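Local coordinates for protein nucleoporin NUP82 (Saccharomyces cerevisiae, PDB 3PBP) that serves as a structural component of the nuclear pore complex, and whose N-terminal domain, the part in this chain, interacts with the nucleoporin NUP116, at residues Y276-P289 with S336-L350. The protein carries 1 engineered substitution. Residues are numbered along the deposited sequence; the frame is centred on the assembly and turned at random.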
ATOM      1  N   TYR A 276      -6.154  -8.692 -15.634  1.00 73.67           N
ATOM      2  CA  TYR A 276      -6.345  -7.315 -15.172  1.00 70.96           C
ATOM      3  C   TYR A 276      -5.958  -7.077 -13.721  1.00 68.07           C
ATOM      4  O   TYR A 276      -6.046  -5.957 -13.238  1.00 67.01           O
ATOM      5  CB  TYR A 276      -7.802  -6.889 -15.343  1.00 72.86           C
ATOM      6  CG  TYR A 276      -8.334  -7.063 -16.740  1.00 76.25           C
ATOM      7  CD1 TYR A 276      -8.874  -8.277 -17.154  1.00 77.18           C
ATOM      8  CD2 TYR A 276      -8.294  -6.012 -17.654  1.00 77.60           C
ATOM      9  CE1 TYR A 276      -9.364  -8.436 -18.445  1.00 78.95           C
ATOM     10  CE2 TYR A 276      -8.782  -6.163 -18.947  1.00 78.94           C
ATOM     11  CZ  TYR A 276      -9.315  -7.374 -19.338  1.00 78.92           C
ATOM     12  OH  TYR A 276      -9.789  -7.518 -20.621  1.00 79.53           O
ATOM     13  N   ARG A 277      -5.527  -8.120 -13.027  1.00 65.89           N
ATOM     14  CA  ARG A 277      -5.169  -7.971 -11.627  1.00 64.42           C
ATOM     15  C   ARG A 277      -3.687  -7.760 -11.355  1.00 64.85           C
ATOM     16  O   ARG A 277      -3.303  -7.429 -10.224  1.00 65.09           O
ATOM     17  CB  ARG A 277      -5.685  -9.170 -10.840  1.00 62.66           C
ATOM     18  CG  ARG A 277      -7.175  -9.362 -10.995  1.00 60.53           C
ATOM     19  CD  ARG A 277      -7.782  -9.796  -9.702  1.00 58.90           C
ATOM     20  NE  ARG A 277      -7.709 -11.236  -9.512  1.00 58.81           N
ATOM     21  CZ  ARG A 277      -7.464 -11.808  -8.341  1.00 58.42           C
ATOM     22  NH1 ARG A 277      -7.249 -11.056  -7.267  1.00 57.50           N
ATOM     23  NH2 ARG A 277      -7.470 -13.126  -8.235  1.00 59.45           N
ATOM     24  N   LEU A 278      -2.855  -7.953 -12.378  1.00 64.04           N
ATOM     25  CA  LEU A 278      -1.416  -7.754 -12.226  1.00 63.41           C
ATOM     26  C   LEU A 278      -1.110  -6.300 -12.541  1.00 62.42           C
ATOM     27  O   LEU A 278      -1.084  -5.900 -13.699  1.00 63.86           O
ATOM     28  CB  LEU A 278      -0.648  -8.671 -13.179  1.00 64.67           C
ATOM     29  CG  LEU A 278      -0.753 -10.165 -12.865  1.00 66.23           C
ATOM     30  CD1 LEU A 278      -0.181 -10.982 -14.013  1.00 66.10           C
ATOM     31  CD2 LEU A 278      -0.019 -10.462 -11.560  1.00 66.09           C
ATOM     32  N   ALA A 279      -0.890  -5.498 -11.509  1.00 60.28           N
ATOM     33  CA  ALA A 279      -0.619  -4.093 -11.728  1.00 59.23           C
ATOM     34  C   ALA A 279       0.653  -3.653 -11.029  1.00 59.11           C
ATOM     35  O   ALA A 279       0.952  -4.100  -9.922  1.00 59.39           O
ATOM     36  CB  ALA A 279      -1.784  -3.276 -11.239  1.00 58.22           C
ATOM     37  N   LYS A 280       1.404  -2.771 -11.676  1.00 57.95           N
ATOM     38  CA  LYS A 280       2.632  -2.279 -11.089  1.00 56.82           C
ATOM     39  C   LYS A 280       2.399  -0.996 -10.308  1.00 55.61           C
ATOM     40  O   LYS A 280       1.614  -0.130 -10.715  1.00 55.52           O
ATOM     41  CB  LYS A 280       3.692  -2.065 -12.172  1.00 58.58           C
ATOM     42  CG  LYS A 280       4.276  -3.358 -12.685  1.00 60.79           C
ATOM     43  CD  LYS A 280       5.466  -3.130 -13.588  1.00 64.69           C
ATOM     44  CE  LYS A 280       6.082  -4.465 -14.013  1.00 67.60           C
ATOM     45  NZ  LYS A 280       7.284  -4.320 -14.900  1.00 68.63           N
ATOM     46  N   VAL A 281       3.093  -0.888  -9.180  1.00 53.81           N
ATOM     47  CA  VAL A 281       2.989   0.270  -8.306  1.00 52.82           C
ATOM     48  C   VAL A 281       3.258   1.599  -8.975  1.00 51.55           C
ATOM     49  O   VAL A 281       4.109   1.721  -9.854  1.00 50.48           O
ATOM     50  CB  VAL A 281       3.964   0.194  -7.131  1.00 53.11           C
ATOM     51  CG1 VAL A 281       3.192   0.337  -5.822  1.00 52.85           C
ATOM     52  CG2 VAL A 281       4.748  -1.096  -7.186  1.00 54.70           C
ATOM     53  N   GLN A 282       2.508   2.595  -8.527  1.00 50.50           N
ATOM     54  CA  GLN A 282       2.648   3.960  -9.000  1.00 50.25           C
ATOM     55  C   GLN A 282       3.290   4.710  -7.824  1.00 50.10           C
ATOM     56  O   GLN A 282       3.144   4.287  -6.665  1.00 49.72           O
ATOM     57  CB  GLN A 282       1.279   4.559  -9.320  1.00 49.73           C
ATOM     58  CG  GLN A 282       0.537   3.850 -10.406  1.00 49.96           C
ATOM     59  CD  GLN A 282      -0.655   4.645 -10.900  1.00 51.54           C
ATOM     60  OE1 GLN A 282      -0.569   5.861 -11.089  1.00 53.10           O
ATOM     61  NE2 GLN A 282      -1.772   3.961 -11.135  1.00 52.12           N
ATOM     62  N   GLY A 283       4.004   5.796  -8.113  1.00 48.78           N
ATOM     63  CA  GLY A 283       4.650   6.549  -7.053  1.00 49.31           C
ATOM     64  C   GLY A 283       6.138   6.798  -7.252  1.00 50.22           C
ATOM     65  O   GLY A 283       6.735   6.309  -8.216  1.00 51.55           O
ATOM     66  N   PRO A 284       6.780   7.515  -6.320  1.00 50.02           N
ATOM     67  CA  PRO A 284       6.143   8.064  -5.122  1.00 50.05           C
ATOM     68  C   PRO A 284       5.206   9.221  -5.398  1.00 50.57           C
ATOM     69  O   PRO A 284       5.353   9.947  -6.378  1.00 51.46           O
ATOM     70  CB  PRO A 284       7.323   8.514  -4.248  1.00 49.29           C
ATOM     71  CG  PRO A 284       8.568   8.312  -5.111  1.00 50.82           C
ATOM     72  CD  PRO A 284       8.092   8.141  -6.526  1.00 49.01           C
ATOM     73  N   PHE A 285       4.229   9.378  -4.517  1.00 50.70           N
ATOM     74  CA  PHE A 285       3.296  10.461  -4.629  1.00 50.61           C
ATOM     75  C   PHE A 285       4.028  11.703  -4.161  1.00 52.12           C
ATOM     76  O   PHE A 285       4.932  11.646  -3.328  1.00 52.41           O
ATOM     77  CB  PHE A 285       2.093  10.248  -3.716  1.00 50.63           C
ATOM     78  CG  PHE A 285       0.952   9.541  -4.364  1.00 49.20           C
ATOM     79  CD1 PHE A 285       1.071   8.217  -4.757  1.00 50.21           C
ATOM     80  CD2 PHE A 285      -0.245  10.197  -4.574  1.00 48.34           C
ATOM     81  CE1 PHE A 285       0.011   7.558  -5.351  1.00 50.67           C
ATOM     82  CE2 PHE A 285      -1.315   9.549  -5.173  1.00 49.91           C
ATOM     83  CZ  PHE A 285      -1.189   8.228  -5.563  1.00 49.21           C
ATOM     84  N   THR A 286       3.618  12.832  -4.708  1.00 52.75           N
ATOM     85  CA  THR A 286       4.173  14.110  -4.341  1.00 53.00           C
ATOM     86  C   THR A 286       3.364  14.567  -3.123  1.00 54.65           C
ATOM     87  O   THR A 286       2.141  14.482  -3.131  1.00 55.99           O
ATOM     88  CB  THR A 286       3.996  15.062  -5.510  1.00 50.83           C
ATOM     89  OG1 THR A 286       5.237  15.181  -6.197  1.00 52.19           O
ATOM     90  CG2 THR A 286       3.540  16.398  -5.063  1.00 53.28           C
ATOM     91  N   ILE A 287       4.023  15.003  -2.056  1.00 55.33           N
ATOM     92  CA  ILE A 287       3.282  15.484  -0.882  1.00 56.25           C
ATOM     93  C   ILE A 287       3.613  16.964  -0.773  1.00 58.26           C
ATOM     94  O   ILE A 287       4.641  17.338  -0.222  1.00 59.17           O
ATOM     95  CB  ILE A 287       3.710  14.765   0.427  1.00 55.20           C
ATOM     96  CG1 ILE A 287       3.464  13.255   0.308  1.00 54.05           C
ATOM     97  CG2 ILE A 287       2.923  15.322   1.603  1.00 52.09           C
ATOM     98  CD1 ILE A 287       3.844  12.478   1.541  1.00 51.36           C
ATOM     99  N   ASN A 288       2.729  17.802  -1.301  1.00 59.70           N
ATOM    100  CA  ASN A 288       2.948  19.238  -1.331  1.00 61.14           C
ATOM    101  C   ASN A 288       1.987  20.049  -0.465  1.00 63.55           C
ATOM    102  O   ASN A 288       0.769  19.930  -0.593  1.00 65.26           O
ATOM    103  CB  ASN A 288       2.826  19.701  -2.776  1.00 60.26           C
ATOM    104  CG  ASN A 288       3.418  21.066  -3.006  1.00 60.23           C
ATOM    105  OD1 ASN A 288       3.662  21.820  -2.070  1.00 60.85           O
ATOM    106  ND2 ASN A 288       3.642  21.399  -4.262  1.00 59.81           N
ATOM    107  N   PRO A 289       2.517  20.901   0.428  1.00 65.07           N
ATOM    108  CA  PRO A 289       3.932  21.171   0.700  1.00 64.73           C
ATOM    109  C   PRO A 289       4.443  20.339   1.878  1.00 65.20           C
ATOM    110  O   PRO A 289       3.896  20.417   2.973  1.00 64.88           O
ATOM    111  CB  PRO A 289       3.925  22.657   1.014  1.00 65.18           C
ATOM    112  CG  PRO A 289       2.639  22.800   1.802  1.00 65.51           C
ATOM    113  CD  PRO A 289       1.660  21.965   0.999  1.00 64.91           C
ATOM    114  N   SER A 336      -2.933   1.818 -14.112  1.00 59.54           N
ATOM    115  CA  SER A 336      -1.697   1.423 -14.765  1.00 58.84           C
ATOM    116  C   SER A 336      -1.331  -0.011 -14.399  1.00 57.64           C
ATOM    117  O   SER A 336      -1.434  -0.417 -13.244  1.00 55.33           O
ATOM    118  CB  SER A 336      -0.575   2.379 -14.361  1.00 58.86           C
ATOM    119  OG  SER A 336       0.631   2.053 -15.025  1.00 60.51           O
ATOM    120  N   TRP A 337      -0.899  -0.776 -15.394  1.00 57.63           N
ATOM    121  CA  TRP A 337      -0.547  -2.167 -15.171  1.00 57.12           C
ATOM    122  C   TRP A 337       0.902  -2.502 -15.495  1.00 58.78           C
ATOM    123  O   TRP A 337       1.544  -3.180 -14.699  1.00 58.86           O
ATOM    124  CB  TRP A 337      -1.460  -3.067 -15.993  1.00 54.74           C
ATOM    125  CG  TRP A 337      -2.912  -3.084 -15.583  1.00 50.69           C
ATOM    126  CD1 TRP A 337      -3.540  -4.045 -14.842  1.00 49.01           C
ATOM    127  CD2 TRP A 337      -3.940  -2.184 -16.021  1.00 48.22           C
ATOM    128  NE1 TRP A 337      -4.894  -3.810 -14.808  1.00 47.33           N
ATOM    129  CE2 TRP A 337      -5.165  -2.673 -15.524  1.00 47.69           C
ATOM    130  CE3 TRP A 337      -3.945  -1.012 -16.788  1.00 47.08           C
ATOM    131  CZ2 TRP A 337      -6.383  -2.041 -15.782  1.00 47.40           C
ATOM    132  CZ3 TRP A 337      -5.165  -0.381 -17.039  1.00 45.46           C
ATOM    133  CH2 TRP A 337      -6.361  -0.897 -16.536  1.00 45.07           C
ATOM    134  N   ASP A 338       1.410  -2.040 -16.647  1.00 60.83           N
ATOM    135  CA  ASP A 338       2.799  -2.307 -17.071  1.00 62.69           C
ATOM    136  C   ASP A 338       3.811  -1.293 -16.579  1.00 63.30           C
ATOM    137  O   ASP A 338       4.750  -1.618 -15.862  1.00 66.11           O
ATOM    138  CB  ASP A 338       2.953  -2.283 -18.583  1.00 64.64           C
ATOM    139  CG  ASP A 338       1.774  -2.840 -19.292  1.00 66.76           C
ATOM    140  OD1 ASP A 338       1.443  -4.010 -19.034  1.00 68.88           O
ATOM    141  OD2 ASP A 338       1.185  -2.107 -20.109  1.00 66.55           O
ATOM    142  N   VAL A 339       3.622  -0.059 -17.018  1.00 62.45           N
ATOM    143  CA  VAL A 339       4.520   1.042 -16.703  1.00 61.73           C
ATOM    144  C   VAL A 339       5.251   1.006 -15.362  1.00 61.72           C
ATOM    145  O   VAL A 339       4.626   1.083 -14.301  1.00 61.99           O
ATOM    146  CB  VAL A 339       3.772   2.378 -16.823  1.00 60.26           C
ATOM    147  CG1 VAL A 339       4.762   3.508 -16.891  1.00 60.07           C
ATOM    148  CG2 VAL A 339       2.875   2.365 -18.046  1.00 57.87           C
ATOM    149  N   ASP A 340       6.577   0.878 -15.422  1.00 61.52           N
ATOM    150  CA  ASP A 340       7.408   0.882 -14.222  1.00 62.87           C
ATOM    151  C   ASP A 340       7.582   2.323 -13.794  1.00 62.64           C
ATOM    152  O   ASP A 340       7.645   3.222 -14.627  1.00 62.56           O
ATOM    153  CB  ASP A 340       8.808   0.330 -14.482  1.00 65.76           C
ATOM    154  CG  ASP A 340       8.800  -1.105 -14.927  1.00 67.79           C
ATOM    155  OD1 ASP A 340       8.044  -1.901 -14.334  1.00 67.61           O
ATOM    156  OD2 ASP A 340       9.564  -1.431 -15.864  1.00 68.87           O
ATOM    157  N   ASN A 341       7.679   2.543 -12.494  1.00 62.64           N
ATOM    158  CA  ASN A 341       7.852   3.891 -11.979  1.00 62.86           C
ATOM    159  C   ASN A 341       6.874   4.886 -12.583  1.00 62.02           C
ATOM    160  O   ASN A 341       7.211   6.045 -12.829  1.00 61.25           O
ATOM    161  CB  ASN A 341       9.279   4.338 -12.229  1.00 63.01           C
ATOM    162  CG  ASN A 341      10.270   3.381 -11.634  1.00 65.73           C
ATOM    163  OD1 ASN A 341      10.349   3.242 -10.408  1.00 65.57           O
ATOM    164  ND2 ASN A 341      11.020   2.685 -12.491  1.00 66.05           N
ATOM    165  N   TYR A 342       5.656   4.423 -12.825  1.00 60.71           N
ATOM    166  CA  TYR A 342       4.643   5.297 -13.363  1.00 59.62           C
ATOM    167  C   TYR A 342       4.262   6.285 -12.280  1.00 59.75           C
ATOM    168  O   TYR A 342       3.999   5.925 -11.132  1.00 59.74           O
ATOM    169  CB  TYR A 342       3.407   4.512 -13.769  1.00 58.83           C
ATOM    170  CG  TYR A 342       2.353   5.338 -14.462  1.00 58.04           C
ATOM    171  CD1 TYR A 342       2.614   5.969 -15.675  1.00 58.98           C
ATOM    172  CD2 TYR A 342       1.070   5.431 -13.944  1.00 60.05           C
ATOM    173  CE1 TYR A 342       1.620   6.662 -16.358  1.00 59.27           C
ATOM    174  CE2 TYR A 342       0.063   6.122 -14.617  1.00 60.61           C
ATOM    175  CZ  TYR A 342       0.347   6.728 -15.822  1.00 61.02           C
ATOM    176  OH  TYR A 342      -0.659   7.366 -16.503  1.00 62.76           O
ATOM    177  N   VAL A 343       4.280   7.543 -12.652  1.00 59.35           N
ATOM    178  CA  VAL A 343       3.888   8.611 -11.769  1.00 60.52           C
ATOM    179  C   VAL A 343       2.970   9.331 -12.731  1.00 60.78           C
ATOM    180  O   VAL A 343       3.116   9.170 -13.945  1.00 63.32           O
ATOM    181  CB  VAL A 343       5.066   9.522 -11.412  1.00 60.55           C
ATOM    182  CG1 VAL A 343       4.531  10.820 -10.845  1.00 64.22           C
ATOM    183  CG2 VAL A 343       5.967   8.849 -10.402  1.00 59.23           C
ATOM    184  N   TYR A 344       2.022  10.094 -12.219  1.00 57.71           N
ATOM    185  CA  TYR A 344       1.109  10.827 -13.082  1.00 57.20           C
ATOM    186  C   TYR A 344      -0.099  11.109 -12.248  1.00 56.51           C
ATOM    187  O   TYR A 344      -0.866  10.224 -11.899  1.00 57.43           O
ATOM    188  CB  TYR A 344       0.692  10.048 -14.337  1.00 55.05           C
ATOM    189  CG  TYR A 344      -0.318  10.832 -15.146  1.00 56.68           C
ATOM    190  CD1 TYR A 344       0.029  12.049 -15.751  1.00 56.12           C
ATOM    191  CD2 TYR A 344      -1.657  10.438 -15.193  1.00 57.35           C
ATOM    192  CE1 TYR A 344      -0.937  12.866 -16.367  1.00 54.60           C
ATOM    193  CE2 TYR A 344      -2.631  11.244 -15.805  1.00 57.94           C
ATOM    194  CZ  TYR A 344      -2.264  12.459 -16.385  1.00 56.62           C
ATOM    195  OH  TYR A 344      -3.240  13.271 -16.931  1.00 55.37           O
ATOM    196  N   ASN A 345      -0.254  12.368 -11.918  1.00 56.72           N
ATOM    197  CA  ASN A 345      -1.341  12.774 -11.081  1.00 57.01           C
ATOM    198  C   ASN A 345      -1.263  12.052  -9.744  1.00 56.03           C
ATOM    199  O   ASN A 345      -2.257  11.952  -9.017  1.00 58.50           O
ATOM    200  CB  ASN A 345      -2.661  12.542 -11.808  1.00 57.77           C
ATOM    201  CG  ASN A 345      -2.847  13.511 -12.959  1.00 56.48           C
ATOM    202  OD1 ASN A 345      -1.953  14.305 -13.260  1.00 54.52           O
ATOM    203  ND2 ASN A 345      -4.003  13.451 -13.605  1.00 56.29           N
ATOM    204  N   ASN A 346      -0.071  11.545  -9.429  1.00 54.14           N
ATOM    205  CA  ASN A 346       0.169  10.901  -8.140  1.00 54.34           C
ATOM    206  C   ASN A 346       0.492  12.091  -7.247  1.00 54.19           C
ATOM    207  O   ASN A 346       1.637  12.296  -6.843  1.00 54.14           O
ATOM    208  CB  ASN A 346       1.369   9.940  -8.201  1.00 54.07           C
ATOM    209  CG  ASN A 346       1.043   8.618  -8.908  1.00 52.05           C
ATOM    210  OD1 ASN A 346       1.716   7.634  -8.705  1.00 50.71           O
ATOM    211  ND2 ASN A 346       0.014   8.610  -9.739  1.00 52.95           N
ATOM    212  N   SER A 347      -0.540  12.875  -6.954  1.00 54.39           N
ATOM    213  CA  SER A 347      -0.387  14.094  -6.185  1.00 56.08           C
ATOM    214  C   SER A 347      -1.234  14.225  -4.936  1.00 55.74           C
ATOM    215  O   SER A 347      -2.440  14.067  -4.981  1.00 57.11           O
ATOM    216  CB  SER A 347      -0.668  15.297  -7.094  1.00 56.76           C
ATOM    217  OG  SER A 347      -0.903  16.468  -6.329  1.00 60.02           O
ATOM    218  N   LEU A 348      -0.580  14.535  -3.826  1.00 55.74           N
ATOM    219  CA  LEU A 348      -1.242  14.746  -2.553  1.00 55.84           C
ATOM    220  C   LEU A 348      -0.888  16.147  -2.058  1.00 57.62           C
ATOM    221  O   LEU A 348       0.231  16.638  -2.243  1.00 58.98           O
ATOM    222  CB  LEU A 348      -0.783  13.723  -1.525  1.00 54.56           C
ATOM    223  CG  LEU A 348      -1.307  12.309  -1.685  1.00 54.15           C
ATOM    224  CD1 LEU A 348      -0.669  11.438  -0.629  1.00 55.64           C
ATOM    225  CD2 LEU A 348      -2.821  12.308  -1.556  1.00 53.66           C
ATOM    226  N   VAL A 349      -1.847  16.784  -1.413  1.00 57.96           N
ATOM    227  CA  VAL A 349      -1.657  18.120  -0.898  1.00 58.84           C
ATOM    228  C   VAL A 349      -1.850  18.123   0.611  1.00 58.51           C
ATOM    229  O   VAL A 349      -2.754  17.471   1.113  1.00 57.95           O
ATOM    230  CB  VAL A 349      -2.673  19.070  -1.570  1.00 60.67           C
ATOM    231  CG1 VAL A 349      -2.637  20.424  -0.924  1.00 61.36           C
ATOM    232  CG2 VAL A 349      -2.348  19.193  -3.045  1.00 61.17           C
ATOM    233  N   LEU A 350      -1.000  18.852   1.330  1.00 59.46           N
ATOM    234  CA  LEU A 350      -1.099  18.939   2.791  1.00 60.92           C
ATOM    235  C   LEU A 350      -2.171  19.929   3.197  1.00 61.25           C
ATOM    236  O   LEU A 350      -2.134  21.075   2.769  1.00 62.14           O
ATOM    237  CB  LEU A 350       0.222  19.401   3.410  1.00 61.15           C
ATOM    238  CG  LEU A 350       0.211  19.516   4.938  1.00 61.25           C
ATOM    239  CD1 LEU A 350       0.731  18.224   5.550  1.00 62.23           C
ATOM    240  CD2 LEU A 350       1.079  20.661   5.378  1.00 61.80           C
TER
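With CG turned away from the carbonyl carbon to lie beside the backbone N (chi1 -76°), Asn346 lays its amide against the Phe285 ring and within reach of Gln282, while its CB, placed by the backbone, sits over the ring centre, 3.7 Å from the centroid of Phe285, in a CH-pi contact. Phe285 swings its ring to the same side of its own backbone at a chi1 of -92°, and ring and amide stack with their planes 18° apart. The Asn346 amide then reaches back to Gln282: ND2 donates an almost straight bond to OE1 of Gln282 at 3.1 Å, within the asparagine's amide plane, with a weak second bond to the carbonyl of Tyr344. OE1 of Gln282 also lies at the edge of the Tyr342 ring, 3.3 Å from CD2. The other end of this glutamine amide, NE2, is held by Ser334 through its carbonyl, and the hydroxyl of the same serine bonds Tyr342 OH, so both side chains are fixed from one residue. Nearby, Gly283 N donates to the Tyr342 carbonyl.

Toward residue 276 the pairing becomes irregular. Trp337 NE1 points in its ring plane to Tyr276 O at 2.9 Å, although it sits above that carbonyl's plane, and Leu278 O meets the indole edge at CD1. On the exposed side, Lys280 NZ forms a salt bridge with Asp340 OD1.

Beyond Phe285, whose CD2 packs on Leu348 CG, the chains run parallel: Thr286 and Asn288 each bond through N and O to the opposite backbone, with Thr286 O 2.8 Å from Leu348 N. Ile287 is skipped in this pairing and instead makes backbone bonds to the NUP116 chain, while Arg101 of NUP116 bonds Pro284 O. Strand 286-288 is thus this chain's outermost strand, added parallel to 347-355 in an otherwise antiparallel beta-propeller blade, with NUP116 bound along it.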